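Local coordinates for nitrate transport protein (Parabacteroides distasonis, PDB 3HN0) that probably binds a small solute, possibly nitrate or a related compound, and delivers it to an ABC transporter for uptake, at residues A[81-86]-A[180-185]; A[86-91]-A[165-170]; A[98-103]-A[126-131]; A[108-113]-A[263-268]; A[134-139]-A[147-152]. One frame throughout, in Å; residues are numbered along the deposited sequence.

Interaction 1 (A[81-86]-A[180-185]); sequences PIWGTL and GFAQTA
Trp83 and Phe181 share a water molecule that is held by three groups. It donates to Trp83 O and to Phe181 O, each at 2.7 Å, and accepts from Gln183 NE2 at 2.9 Å. Both its protons are thus spent on carbonyls of the two chain runs, and the third bond is consistent with NE2 being the end of the amide turned to it. A second water donates to Ile82 O at 2.6 Å and is also hydrogen-bonded to Thr184 OG1. Thr85 slides past Gln183 in the opposite direction; its OG1, set between the backbone N and the carbonyl carbon (chi1 69°), faces the amide, 3.0 Å from Gln183 OE1.

The apolar part lies round the indole. Its CZ3 corner meets Gly180 O at the ring edge, 3.5 Å away, and rests 3.6 Å from Ala182 CB. NE1 is hydrogen-bonded to Tyr243 O, and a bound 1,2-ethanediol lies close by. On the strand side, in the modelled conformer, Ile82 CG2 packs 3.5 Å from Thr184 OG1.

Here strand 76-82 leaves the seven-stranded mixed sheet and the chain returns to it as strand 184-188, consistent with the paired interlobe connections of periplasmic binding proteins. Helix 107-119 packs against Phe181 and Gln183, helix 251-264 against Phe181, Ala182 and Gln183, and strand 242-246 against Ile82 and Trp83.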
# COMPACT_ATOMS: atom_id res chain seq x y z
N PRO A 81 -11.13 6.62 5.88
CA PRO A 81 -11.76 6.69 4.57
C PRO A 81 -10.92 7.27 3.45
O PRO A 81 -11.40 7.38 2.33
CB PRO A 81 -12.91 7.67 4.84
CG PRO A 81 -12.36 8.63 5.81
CD PRO A 81 -11.44 7.80 6.69
N ILE A 82 -9.72 7.71 3.77
CA ILE A 82 -8.93 8.43 2.78
C ILE A 82 -7.48 8.06 3.04
O ILE A 82 -7.04 7.91 4.18
CB ILE A 82 -9.25 9.97 2.82
CG1 ILE A 82 -8.45 10.76 1.76
CG2 ILE A 82 -8.94 10.56 4.22
CD1 ILE A 82 -8.80 12.30 1.65
N TRP A 83 -6.74 7.86 1.95
CA TRP A 83 -5.40 7.27 2.04
C TRP A 83 -4.32 8.10 1.30
O TRP A 83 -3.14 7.78 1.34
CB TRP A 83 -5.45 5.81 1.51
CG TRP A 83 -6.41 5.00 2.35
CD1 TRP A 83 -7.76 4.91 2.18
CD2 TRP A 83 -6.11 4.31 3.58
NE1 TRP A 83 -8.33 4.18 3.20
CE2 TRP A 83 -7.33 3.76 4.06
CE3 TRP A 83 -4.92 4.04 4.29
CZ2 TRP A 83 -7.42 3.03 5.21
CZ3 TRP A 83 -5.00 3.27 5.44
CH2 TRP A 83 -6.26 2.78 5.91
N GLY A 84 -4.73 9.15 0.62
CA GLY A 84 -3.83 9.98 -0.19
C GLY A 84 -3.87 11.41 0.32
O GLY A 84 -4.73 12.20 -0.06
N THR A 85 -2.99 11.76 1.25
CA THR A 85 -3.05 13.08 1.81
C THR A 85 -1.84 13.96 1.59
O THR A 85 -1.95 15.18 1.74
CB THR A 85 -3.38 13.04 3.33
OG1 THR A 85 -2.30 12.50 4.04
CG2 THR A 85 -4.57 12.18 3.60
N LEU A 86 -0.69 13.38 1.27
CA LEU A 86 0.52 14.18 1.21
C LEU A 86 1.36 13.85 -0.02
O LEU A 86 1.74 12.70 -0.26
CB LEU A 86 1.30 14.03 2.50
CG LEU A 86 2.29 15.16 2.77
CD1 LEU A 86 1.51 16.50 3.04
CD2 LEU A 86 3.22 14.77 3.91
N GLY A 180 -0.62 2.41 2.17
CA GLY A 180 -0.26 3.65 2.86
C GLY A 180 -0.88 3.90 4.22
O GLY A 180 -1.61 3.08 4.76
N PHE A 181 -0.52 5.05 4.80
CA PHE A 181 -0.79 5.29 6.19
C PHE A 181 -2.25 5.58 6.51
O PHE A 181 -2.88 6.34 5.85
CB PHE A 181 -0.01 6.52 6.69
CG PHE A 181 1.49 6.42 6.53
CD1 PHE A 181 2.22 5.52 7.27
CD2 PHE A 181 2.15 7.27 5.67
CE1 PHE A 181 3.60 5.46 7.16
CE2 PHE A 181 3.52 7.21 5.55
CZ PHE A 181 4.24 6.30 6.28
N ALA A 182 -2.74 5.03 7.62
CA ALA A 182 -4.06 5.36 8.12
C ALA A 182 -3.97 6.69 8.91
O ALA A 182 -3.93 6.70 10.14
CB ALA A 182 -4.63 4.21 8.92
N GLN A 183 -3.94 7.81 8.19
CA GLN A 183 -3.68 9.13 8.81
C GLN A 183 -4.92 9.86 9.23
O GLN A 183 -4.82 10.84 9.94
CB GLN A 183 -2.95 10.13 7.85
CG GLN A 183 -1.93 9.57 7.03
CD GLN A 183 -1.21 10.60 6.26
OE1 GLN A 183 -1.09 11.77 6.69
NE2 GLN A 183 -0.72 10.21 5.11
N THR A 184 -6.09 9.39 8.78
CA THR A 184 -7.35 10.02 9.04
C THR A 184 -8.30 9.06 9.75
O THR A 184 -8.40 7.88 9.36
CB THR A 184 -7.99 10.47 7.74
OG1 THR A 184 -7.09 11.34 7.05
CG2 THR A 184 -9.33 11.16 8.01
N ALA A 185 -8.93 9.54 10.81
CA ALA A 185 -9.78 8.75 11.66
C ALA A 185 -11.22 9.19 11.56
O ALA A 185 -11.54 10.40 11.62
CB ALA A 185 -9.38 8.87 13.15
O HOH W 1 -5.47 9.44 5.58
O HOH W 2 -2.06 7.97 3.83

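Interaction 2 (A[86-91]-A[165-170]); sequences LYLVEK and RITADL
Leu88 and Ala168 form the apolar centre, their CB atoms 4.0 Å apart on one face of the sheet, with Leu170 CD1 closing in on Leu88 CB. Beside them Leu86 CD2 meets Leu170 CD2 at 3.9 Å, and helix 107-119 covers this group through Thr112 and Tyr115. On the other face Tyr87 CD2 touches Ile166 CG2, and Val89 CG1 touches Ile166 CG1, with Leu154 of helix 153-160 packed against all three.

The strands run antiparallel, their register broken by a classic beta bulge: Thr167 and Ala168 both face Leu88. Thr167 N donates to Leu88 O at 2.8 Å, whereas Ala168 N reaches the same oxygen only weakly, at 3.5 Å.

At the polar edge Thr167 OG1, between the backbone N and the carbonyl carbon (chi1 63°), donates at 2.6 Å to the anti lone pair of Glu90 OE2 in one of two modelled glutamate conformers. Glu90 OE1 turns to a salt bridge with Arg146. At the far end a water links Tyr87 OH to Asp169 OD2. Tyr87 OH is also hydrogen-bonded to Arg239 O, Asp169 OD1 to Asn171 ND2, and OD2 of that aspartate to His172 NE2.

In this conformer, paired with an arginine, Glu90 is likely to stay ionised, and the threonine bond would steady that charge.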
# COMPACT_ATOMS: atom_id res chain seq x y z
N LEU A 86 -0.69 13.38 1.27
CA LEU A 86 0.52 14.18 1.21
C LEU A 86 1.36 13.85 -0.02
O LEU A 86 1.74 12.70 -0.26
CB LEU A 86 1.30 14.03 2.50
CG LEU A 86 2.29 15.16 2.77
CD1 LEU A 86 1.51 16.50 3.04
CD2 LEU A 86 3.22 14.77 3.91
N TYR A 87 1.64 14.90 -0.80
CA TYR A 87 2.47 14.79 -1.96
C TYR A 87 3.57 15.83 -2.00
O TYR A 87 3.40 16.93 -1.50
CB TYR A 87 1.60 14.90 -3.21
CG TYR A 87 0.67 13.76 -3.40
CD1 TYR A 87 -0.58 13.73 -2.75
CD2 TYR A 87 1.01 12.67 -4.23
CE1 TYR A 87 -1.46 12.66 -2.91
CE2 TYR A 87 0.11 11.59 -4.36
CZ TYR A 87 -1.11 11.61 -3.72
OH TYR A 87 -1.99 10.55 -3.87
N LEU A 88 4.72 15.48 -2.56
CA LEU A 88 5.80 16.45 -2.73
C LEU A 88 5.71 17.07 -4.10
O LEU A 88 5.63 16.34 -5.10
CB LEU A 88 7.14 15.73 -2.62
CG LEU A 88 8.45 16.50 -2.78
CD1 LEU A 88 8.59 17.57 -1.71
CD2 LEU A 88 9.58 15.46 -2.75
N VAL A 89 5.80 18.39 -4.18
CA VAL A 89 5.80 19.11 -5.44
C VAL A 89 7.09 19.93 -5.56
O VAL A 89 7.61 20.42 -4.57
CB VAL A 89 4.57 20.02 -5.59
CG1 VAL A 89 3.29 19.19 -5.61
CG2 VAL A 89 4.47 21.09 -4.43
N GLU A 90 7.58 20.05 -6.78
CA GLU A 90 8.79 20.81 -7.04
C GLU A 90 8.64 21.55 -8.35
O GLU A 90 7.99 21.06 -9.29
CB GLU A 90 10.03 19.88 -7.06
CG GLU A 90 10.06 18.83 -5.94
CD GLU A 90 11.39 18.08 -5.84
OE1 GLU A 90 12.44 18.75 -5.69
OE2 GLU A 90 11.37 16.82 -5.88
N LYS A 91 9.24 22.74 -8.39
CA LYS A 91 9.32 23.53 -9.61
C LYS A 91 10.59 23.19 -10.34
O LYS A 91 11.60 22.87 -9.71
CB LYS A 91 9.33 25.01 -9.28
CG LYS A 91 7.98 25.53 -8.95
CD LYS A 91 7.94 27.02 -8.65
CE LYS A 91 8.29 27.88 -9.87
NZ LYS A 91 7.30 28.96 -10.13
N ARG A 165 5.36 20.28 -10.57
CA ARG A 165 5.11 18.86 -10.75
C ARG A 165 5.09 18.13 -9.41
O ARG A 165 5.85 18.47 -8.52
CB ARG A 165 6.19 18.24 -11.64
CG ARG A 165 6.23 18.78 -13.07
CD ARG A 165 5.09 18.19 -13.93
NE ARG A 165 5.15 18.67 -15.33
CZ ARG A 165 4.61 19.80 -15.76
NH1 ARG A 165 3.96 20.60 -14.92
NH2 ARG A 165 4.73 20.16 -17.05
N ILE A 166 4.27 17.09 -9.32
CA ILE A 166 4.35 16.12 -8.21
C ILE A 166 5.60 15.26 -8.49
O ILE A 166 5.74 14.73 -9.59
CB ILE A 166 3.14 15.27 -8.13
CG1 ILE A 166 1.93 16.10 -7.74
CG2 ILE A 166 3.37 14.15 -7.13
CD1 ILE A 166 0.60 15.33 -7.80
N THR A 167 6.49 15.17 -7.52
CA THR A 167 7.70 14.38 -7.62
C THR A 167 7.71 13.17 -6.69
O THR A 167 8.52 12.27 -6.89
CB THR A 167 8.95 15.24 -7.36
OG1 THR A 167 8.95 15.76 -6.03
CG2 THR A 167 9.01 16.40 -8.40
N ALA A 168 6.84 13.13 -5.69
CA ALA A 168 6.77 11.95 -4.80
C ALA A 168 5.44 11.86 -4.11
O ALA A 168 4.78 12.89 -3.85
CB ALA A 168 7.90 12.02 -3.75
N ASP A 169 5.08 10.63 -3.75
CA ASP A 169 3.92 10.30 -2.97
C ASP A 169 4.43 10.00 -1.58
O ASP A 169 5.25 9.10 -1.43
CB ASP A 169 3.30 9.10 -3.66
CG ASP A 169 2.09 8.52 -2.94
OD1 ASP A 169 1.95 8.71 -1.73
OD2 ASP A 169 1.28 7.82 -3.60
N LEU A 170 3.97 10.75 -0.59
CA LEU A 170 4.49 10.64 0.78
C LEU A 170 3.59 9.83 1.71
O LEU A 170 3.70 9.92 2.95
CB LEU A 170 4.76 12.05 1.36
CG LEU A 170 6.17 12.55 1.09
CD1 LEU A 170 6.53 12.45 -0.38
CD2 LEU A 170 6.32 13.97 1.64
O HOH W 3 -1.30 7.61 -2.79

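Interaction 3 (A[98-103]-A[126-131]); sequences ALYVFG and NYAFNT
Tyr100 lies alongside Asn126, both side chains pointing the same way, and the amide lies over the CE2, CZ and OH side of the ring. Tyr100 CB starts 4.0 Å from Asn126 O. CG, anti to the carbonyl carbon (chi1 -77°), carries the ring alongside Asn126, and one face takes Asn126 CB over its centre, 3.8 Å from the centroid, as a CH-pi contact. CD2 meets Phe129 CD2 at 3.6 Å in an oblique aromatic pair. CE2 is 3.4 Å from Asn126 CG and has Ala128 CB at its edge; at the tip, OH comes near Asn126 ND2 without a bonding angle. Ring and amide planes differ by only 18°, so the two are stacked.

Tyr100 and Asn126 are paired in parallel, their strands joined through helix 107-119 as a beta-alpha-beta crossover, and Tyr100 is also backbone-bonded to Arg146 and Val148. Asn126 N donates to Leu99 O, and Val101 N to Asn126 O. An Asx turn probably fixes the rotation of the amide: Asn126 OD1 accepts from Ala128 N at 2.8 Å, in the carbonyl plane. An alanine in place of Tyr100 would probably leave the Asn126 amide without its stacking partner and open a gap beside Phe129.

Past the strand, Val101 CB packs on Tyr127 CE1. Gly103 N donates to Asn130 O at 2.8 Å from above the carbonyl plane, at a backbone turn of positive phi. Phe102 CB rests against the same oxygen, just before Thr131 OG1 caps Glu134 N at the start of helix 132-141.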
# COMPACT_ATOMS: atom_id res chain seq x y z
N ALA A 98 14.74 25.12 -0.28
CA ALA A 98 14.09 24.74 0.97
C ALA A 98 12.77 24.04 0.67
O ALA A 98 12.05 24.45 -0.26
CB ALA A 98 13.84 25.95 1.85
N LEU A 99 12.48 22.99 1.45
CA LEU A 99 11.22 22.30 1.36
C LEU A 99 10.28 22.88 2.38
O LEU A 99 10.52 22.80 3.59
CB LEU A 99 11.40 20.79 1.59
CG LEU A 99 10.17 19.90 1.71
CD1 LEU A 99 9.31 20.06 0.51
CD2 LEU A 99 10.63 18.43 1.90
N TYR A 100 9.20 23.48 1.91
CA TYR A 100 8.26 24.12 2.79
C TYR A 100 7.22 23.13 3.24
O TYR A 100 6.59 22.47 2.41
CB TYR A 100 7.59 25.31 2.12
CG TYR A 100 8.47 26.52 2.04
CD1 TYR A 100 9.50 26.59 1.12
CD2 TYR A 100 8.30 27.59 2.92
CE1 TYR A 100 10.35 27.74 1.06
CE2 TYR A 100 9.09 28.72 2.85
CZ TYR A 100 10.11 28.78 1.93
OH TYR A 100 10.91 29.91 1.87
N VAL A 101 7.01 23.10 4.56
CA VAL A 101 6.14 22.14 5.21
C VAL A 101 5.14 22.88 6.11
O VAL A 101 5.53 23.73 6.91
CB VAL A 101 7.01 21.15 6.08
CG1 VAL A 101 6.14 20.16 6.79
CG2 VAL A 101 8.07 20.46 5.21
N PHE A 102 3.87 22.56 5.95
CA PHE A 102 2.84 23.11 6.80
C PHE A 102 2.63 22.17 8.03
O PHE A 102 3.15 21.07 8.08
CB PHE A 102 1.55 23.32 6.01
CG PHE A 102 0.91 22.04 5.54
CD1 PHE A 102 1.31 21.44 4.33
CD2 PHE A 102 -0.09 21.43 6.28
CE1 PHE A 102 0.74 20.25 3.90
CE2 PHE A 102 -0.68 20.25 5.83
CZ PHE A 102 -0.24 19.64 4.65
N GLY A 103 1.90 22.64 9.03
CA GLY A 103 1.60 21.83 10.21
C GLY A 103 2.79 21.33 11.00
O GLY A 103 2.82 20.17 11.44
N ASN A 126 11.49 24.26 5.84
CA ASN A 126 11.10 25.60 6.19
C ASN A 126 9.66 25.63 6.64
O ASN A 126 8.76 25.23 5.91
CB ASN A 126 11.33 26.52 5.00
CG ASN A 126 11.21 27.99 5.36
OD1 ASN A 126 10.31 28.41 6.11
ND2 ASN A 126 12.12 28.79 4.80
N TYR A 127 9.46 26.11 7.87
CA TYR A 127 8.17 26.11 8.53
C TYR A 127 7.58 27.52 8.58
O TYR A 127 6.67 27.80 9.37
CB TYR A 127 8.33 25.53 9.94
CG TYR A 127 8.78 24.09 10.00
CD1 TYR A 127 7.93 23.06 9.57
CD2 TYR A 127 10.05 23.74 10.48
CE1 TYR A 127 8.35 21.71 9.61
CE2 TYR A 127 10.46 22.43 10.55
CZ TYR A 127 9.61 21.41 10.11
OH TYR A 127 10.05 20.12 10.23
N ALA A 128 8.03 28.37 7.68
CA ALA A 128 7.53 29.75 7.56
C ALA A 128 6.01 29.80 7.37
O ALA A 128 5.38 30.74 7.83
CB ALA A 128 8.26 30.49 6.42
N PHE A 129 5.43 28.81 6.70
CA PHE A 129 4.01 28.80 6.42
C PHE A 129 3.35 27.63 7.15
O PHE A 129 3.67 26.48 6.86
CB PHE A 129 3.79 28.67 4.90
CG PHE A 129 4.37 29.84 4.10
CD1 PHE A 129 3.93 31.14 4.33
CD2 PHE A 129 5.31 29.63 3.10
CE1 PHE A 129 4.46 32.21 3.61
CE2 PHE A 129 5.84 30.69 2.38
CZ PHE A 129 5.41 31.98 2.62
N ASN A 130 2.43 27.90 8.06
CA ASN A 130 1.87 26.80 8.88
C ASN A 130 0.70 26.09 8.23
O ASN A 130 0.33 24.99 8.67
CB ASN A 130 1.48 27.27 10.29
CG ASN A 130 1.25 26.10 11.24
OD1 ASN A 130 0.17 25.95 11.79
ND2 ASN A 130 2.24 25.25 11.40
N THR A 131 0.13 26.68 7.18
CA THR A 131 -0.99 26.09 6.47
C THR A 131 -0.69 25.80 5.00
O THR A 131 0.17 26.46 4.34
CB THR A 131 -2.28 26.95 6.51
OG1 THR A 131 -2.15 28.09 5.66
CG2 THR A 131 -2.64 27.40 7.94
O HOH W 4 4.72 24.41 9.45

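Interaction 4 (A[108-113]-A[263-268]); sequences PDILTR and QYEPKA
The Tyr264 ring and the Arg113 guanidinium stand nearly upright to each other, planes 86° apart. Arg113 NH1 meets the ring at its edge, 3.7 Å from CD2 and near the ring plane, so the charge is not stacked over the aromatic face. The guanidinium has Asp109 CG in its own plane at one edge and Glu265 OE2 at an edge as well. Asp109, Arg113 and Glu265 thus make a salt-bridge network, which ties helix 107-119 to the residue just after helix 251-264.

Its two arms differ. Within the helix, one turn apart, Arg113 NE donates to Asp109 OD1 at 3.3 Å, and NH2 reaches OD2 more weakly. Across the contact Arg113 NH2 and Glu265 OE2 are 3.8 Å apart, a long salt bridge that is probably more electrostatic than directional. Beside the charges lies a small apolar patch: Ile110 CG2 slides past the Tyr264 ring, 3.6 Å from CD1, while Ile110 CD1 packs on Glu265 CG at 3.9 Å. Leu260 and Ile261 of helix 251-264 extend this packing around Ile110.

Asp109 has further partners, Tyr127 OH at OD1 and Gly105 N at OD2, which would hold the carboxylate for the arginine. Arg113 NE approaches OD1 from above the carboxylate plane, 56° out of it.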
# COMPACT_ATOMS: atom_id res chain seq x y z
N PRO A 108 1.66 15.95 8.76
CA PRO A 108 2.40 16.25 7.52
C PRO A 108 3.89 16.49 7.71
O PRO A 108 4.72 16.06 6.90
CB PRO A 108 1.72 17.52 6.98
CG PRO A 108 0.93 18.09 8.11
CD PRO A 108 0.53 16.87 8.96
N ASP A 109 4.27 17.17 8.78
CA ASP A 109 5.66 17.40 9.11
C ASP A 109 6.44 16.09 9.40
O ASP A 109 7.48 15.79 8.79
CB ASP A 109 5.69 18.32 10.35
CG ASP A 109 7.08 18.69 10.78
OD1 ASP A 109 8.02 18.51 9.98
OD2 ASP A 109 7.22 19.19 11.93
N ILE A 110 5.90 15.29 10.31
CA ILE A 110 6.53 14.03 10.68
C ILE A 110 6.71 13.08 9.49
O ILE A 110 7.79 12.52 9.30
CB ILE A 110 5.79 13.34 11.83
CG1 ILE A 110 5.88 14.18 13.10
CG2 ILE A 110 6.41 11.91 12.06
CD1 ILE A 110 4.70 14.02 14.08
N LEU A 111 5.67 12.95 8.67
CA LEU A 111 5.74 12.10 7.49
C LEU A 111 6.72 12.60 6.44
O LEU A 111 7.34 11.79 5.72
CB LEU A 111 4.34 11.87 6.88
CG LEU A 111 3.41 11.01 7.79
CD1 LEU A 111 2.12 10.64 7.06
CD2 LEU A 111 4.10 9.75 8.32
N THR A 112 6.87 13.90 6.33
CA THR A 112 7.85 14.46 5.41
C THR A 112 9.24 14.12 5.94
O THR A 112 10.08 13.66 5.19
CB THR A 112 7.66 16.00 5.27
OG1 THR A 112 6.34 16.24 4.74
CG2 THR A 112 8.69 16.60 4.34
N ARG A 113 9.45 14.29 7.23
CA ARG A 113 10.75 13.95 7.81
C ARG A 113 11.04 12.46 7.62
O ARG A 113 12.15 12.07 7.28
CB ARG A 113 10.81 14.36 9.28
CG ARG A 113 10.98 15.88 9.45
CD ARG A 113 11.28 16.21 10.89
NE ARG A 113 10.08 16.57 11.63
CZ ARG A 113 9.86 16.32 12.92
NH1 ARG A 113 10.74 15.64 13.64
NH2 ARG A 113 8.73 16.74 13.48
N GLN A 263 7.68 7.71 17.29
CA GLN A 263 9.15 7.71 17.20
C GLN A 263 9.73 9.10 17.11
O GLN A 263 10.89 9.33 17.52
CB GLN A 263 9.63 6.96 15.98
CG GLN A 263 9.67 5.46 16.09
CD GLN A 263 10.29 4.87 14.82
OE1 GLN A 263 9.61 4.73 13.80
NE2 GLN A 263 11.58 4.56 14.89
N TYR A 264 8.96 10.00 16.49
CA TYR A 264 9.37 11.38 16.24
C TYR A 264 8.86 12.31 17.32
O TYR A 264 9.58 13.21 17.73
CB TYR A 264 8.87 11.86 14.86
CG TYR A 264 9.62 11.26 13.70
CD1 TYR A 264 9.27 10.03 13.19
CD2 TYR A 264 10.70 11.93 13.12
CE1 TYR A 264 9.98 9.45 12.16
CE2 TYR A 264 11.41 11.36 12.07
CZ TYR A 264 11.05 10.12 11.60
OH TYR A 264 11.75 9.53 10.57
N GLU A 265 7.61 12.11 17.75
CA GLU A 265 6.90 13.03 18.64
C GLU A 265 5.89 12.29 19.51
O GLU A 265 4.69 12.33 19.24
CB GLU A 265 6.15 14.08 17.83
CG GLU A 265 7.01 15.07 17.02
CD GLU A 265 7.96 15.90 17.88
OE1 GLU A 265 7.76 16.00 19.11
OE2 GLU A 265 8.93 16.44 17.30
N PRO A 266 6.35 11.61 20.56
CA PRO A 266 5.41 10.79 21.36
C PRO A 266 4.24 11.58 21.97
O PRO A 266 3.15 11.02 22.19
CB PRO A 266 6.30 10.22 22.48
CG PRO A 266 7.61 10.90 22.37
CD PRO A 266 7.74 11.55 21.05
N LYS A 267 4.46 12.86 22.28
CA LYS A 267 3.39 13.69 22.77
C LYS A 267 2.26 13.83 21.77
O LYS A 267 1.14 13.98 22.20
CB LYS A 267 3.90 15.08 23.20
CG LYS A 267 4.80 15.08 24.46
CD LYS A 267 5.13 16.52 24.96
N ALA A 268 2.55 13.77 20.47
CA ALA A 268 1.50 13.94 19.43
C ALA A 268 0.39 12.87 19.54
O ALA A 268 -0.74 13.11 19.10
CB ALA A 268 2.10 13.96 18.02

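Interaction 5 (A[134-139]-A[147-152]); sequences EITQGI and AVLGEP
Ile135 CG2 presses on Ala147 CB at 3.4 Å, tighter than a usual carbon-carbon contact. This is the helix-on-sheet packing of an alpha/beta domain: helix 132-141 lies over strand 146-149, which runs between strands 87-90 and 99-100. The axes of 134-139 and 147-149 approach to 9.3 Å, with their directions 134° apart.

Ile135 and Ile139, one helical turn apart, both point toward the strand and receive Ala147 and Leu149, residues two apart on it. Leu149 CD1 meets Ile139 CD1 tip to tip at 3.9 Å. Leu149 CD2 lies between Ile135 CG2 and Thr136 OG1, 3.8 Å from each. Leu149 CG, anti to the carbonyl carbon (chi1 -71°), sits on the helix side of the strand and carries both methyls there. An alanine in place of Leu149 would probably open a gap between Ile135, Thr136 and Ile139 under the helix.

Farther out, Thr136 OG1 is hydrogen-bonded to Ala132 O a turn earlier, and its contact with Leu149 CD2 is van der Waals packing. Ala157 of helix 153-160 touches both Leu149 and Thr136, and Val89 of the neighbouring strand 87-90 reaches Ile139 and Ala147. Phe102 and Phe129 touch Ile135. Ile135 CD1 lies 4.1 Å from Val148 O, a buried oxygen with no partner in the model.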
# COMPACT_ATOMS: atom_id res chain seq x y z
N GLU A 134 -1.31 28.76 2.74
CA GLU A 134 -0.21 29.70 2.76
C GLU A 134 0.97 29.24 1.90
O GLU A 134 1.57 30.06 1.20
CB GLU A 134 0.29 29.94 4.17
CG GLU A 134 -0.69 30.90 4.94
CD GLU A 134 -0.45 30.89 6.45
OE1 GLU A 134 0.14 29.93 6.97
OE2 GLU A 134 -0.90 31.84 7.13
N ILE A 135 1.26 27.95 1.98
CA ILE A 135 2.27 27.31 1.12
C ILE A 135 1.89 27.48 -0.35
O ILE A 135 2.76 27.79 -1.17
CB ILE A 135 2.48 25.83 1.45
CG1 ILE A 135 3.25 25.72 2.78
CG2 ILE A 135 3.31 25.12 0.31
CD1 ILE A 135 3.57 24.35 3.21
N THR A 136 0.62 27.27 -0.68
CA THR A 136 0.16 27.38 -2.08
C THR A 136 0.43 28.80 -2.58
O THR A 136 0.97 29.02 -3.66
CB THR A 136 -1.34 27.03 -2.20
OG1 THR A 136 -1.55 25.67 -1.75
CG2 THR A 136 -1.81 27.17 -3.66
N GLN A 137 0.03 29.78 -1.77
CA GLN A 137 0.26 31.15 -2.14
C GLN A 137 1.76 31.44 -2.29
O GLN A 137 2.17 32.17 -3.19
CB GLN A 137 -0.39 32.02 -1.06
CG GLN A 137 -0.19 33.43 -1.25
CD GLN A 137 -0.67 33.82 -2.58
OE1 GLN A 137 -1.71 33.32 -3.03
NE2 GLN A 137 0.10 34.65 -3.27
N GLY A 138 2.60 30.92 -1.38
CA GLY A 138 4.04 31.07 -1.45
C GLY A 138 4.59 30.49 -2.75
O GLY A 138 5.49 31.06 -3.35
N ILE A 139 4.03 29.39 -3.21
CA ILE A 139 4.48 28.82 -4.49
C ILE A 139 4.15 29.81 -5.63
O ILE A 139 5.01 30.19 -6.42
CB ILE A 139 3.79 27.45 -4.79
CG1 ILE A 139 4.26 26.39 -3.81
CG2 ILE A 139 4.08 27.02 -6.28
CD1 ILE A 139 3.52 25.04 -3.87
N ALA A 147 7.65 21.86 -1.91
CA ALA A 147 6.70 21.83 -0.83
C ALA A 147 5.97 20.51 -0.77
O ALA A 147 6.04 19.69 -1.68
CB ALA A 147 5.68 22.99 -0.99
N VAL A 148 5.31 20.32 0.37
CA VAL A 148 4.36 19.24 0.51
C VAL A 148 2.96 19.82 0.60
O VAL A 148 2.73 20.83 1.26
CB VAL A 148 4.65 18.34 1.71
CG1 VAL A 148 5.90 17.48 1.44
CG2 VAL A 148 4.76 19.14 2.96
N LEU A 149 2.02 19.15 -0.09
CA LEU A 149 0.61 19.57 -0.15
C LEU A 149 -0.32 18.37 -0.26
O LEU A 149 0.03 17.36 -0.81
CB LEU A 149 0.34 20.49 -1.37
CG LEU A 149 0.92 21.89 -1.33
CD1 LEU A 149 0.73 22.58 -2.72
CD2 LEU A 149 0.36 22.78 -0.25
N GLY A 150 -1.55 18.57 0.20
CA GLY A 150 -2.69 17.68 -0.08
C GLY A 150 -3.79 18.48 -0.77
O GLY A 150 -3.66 19.67 -0.99
N GLU A 151 -4.88 17.81 -1.10
CA GLU A 151 -5.95 18.40 -1.88
C GLU A 151 -6.85 19.26 -1.02
O GLU A 151 -7.03 18.93 0.11
CB GLU A 151 -6.74 17.29 -2.53
CG GLU A 151 -5.90 16.49 -3.54
CD GLU A 151 -5.58 17.28 -4.79
OE1 GLU A 151 -5.98 18.47 -4.93
OE2 GLU A 151 -4.92 16.70 -5.64
N PRO A 152 -7.44 20.33 -1.58
CA PRO A 152 -7.46 20.81 -2.96
C PRO A 152 -6.26 21.69 -3.31
O PRO A 152 -6.05 22.05 -4.50
CB PRO A 152 -8.75 21.64 -2.99
CG PRO A 152 -8.84 22.18 -1.68
CD PRO A 152 -8.30 21.18 -0.72

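Interactions 1 and 5 are buried, but differ in chemistry: the first, near the centre of the chain, is bridged by water where the two lobes probably connect, while the fifth is almost wholly apolar. Interactions 2 and 5 serve neighbouring strands of one sheet, one bonding strand 87-90 to strand 165-169 and the other laying a helix on strand 146-149. Interaction 3 adjoins them, with a probable hydrogen bond from Val148 N to Tyr100 O, and combines parallel pairing with an amide-ring stack in a partly exposed setting. Interaction 4, also partly exposed, mixes a long salt bridge with a small apolar patch. Leu86 belongs to both interactions 1 and 2, and its CD2 packs on Thr112 OG1 of interaction 4.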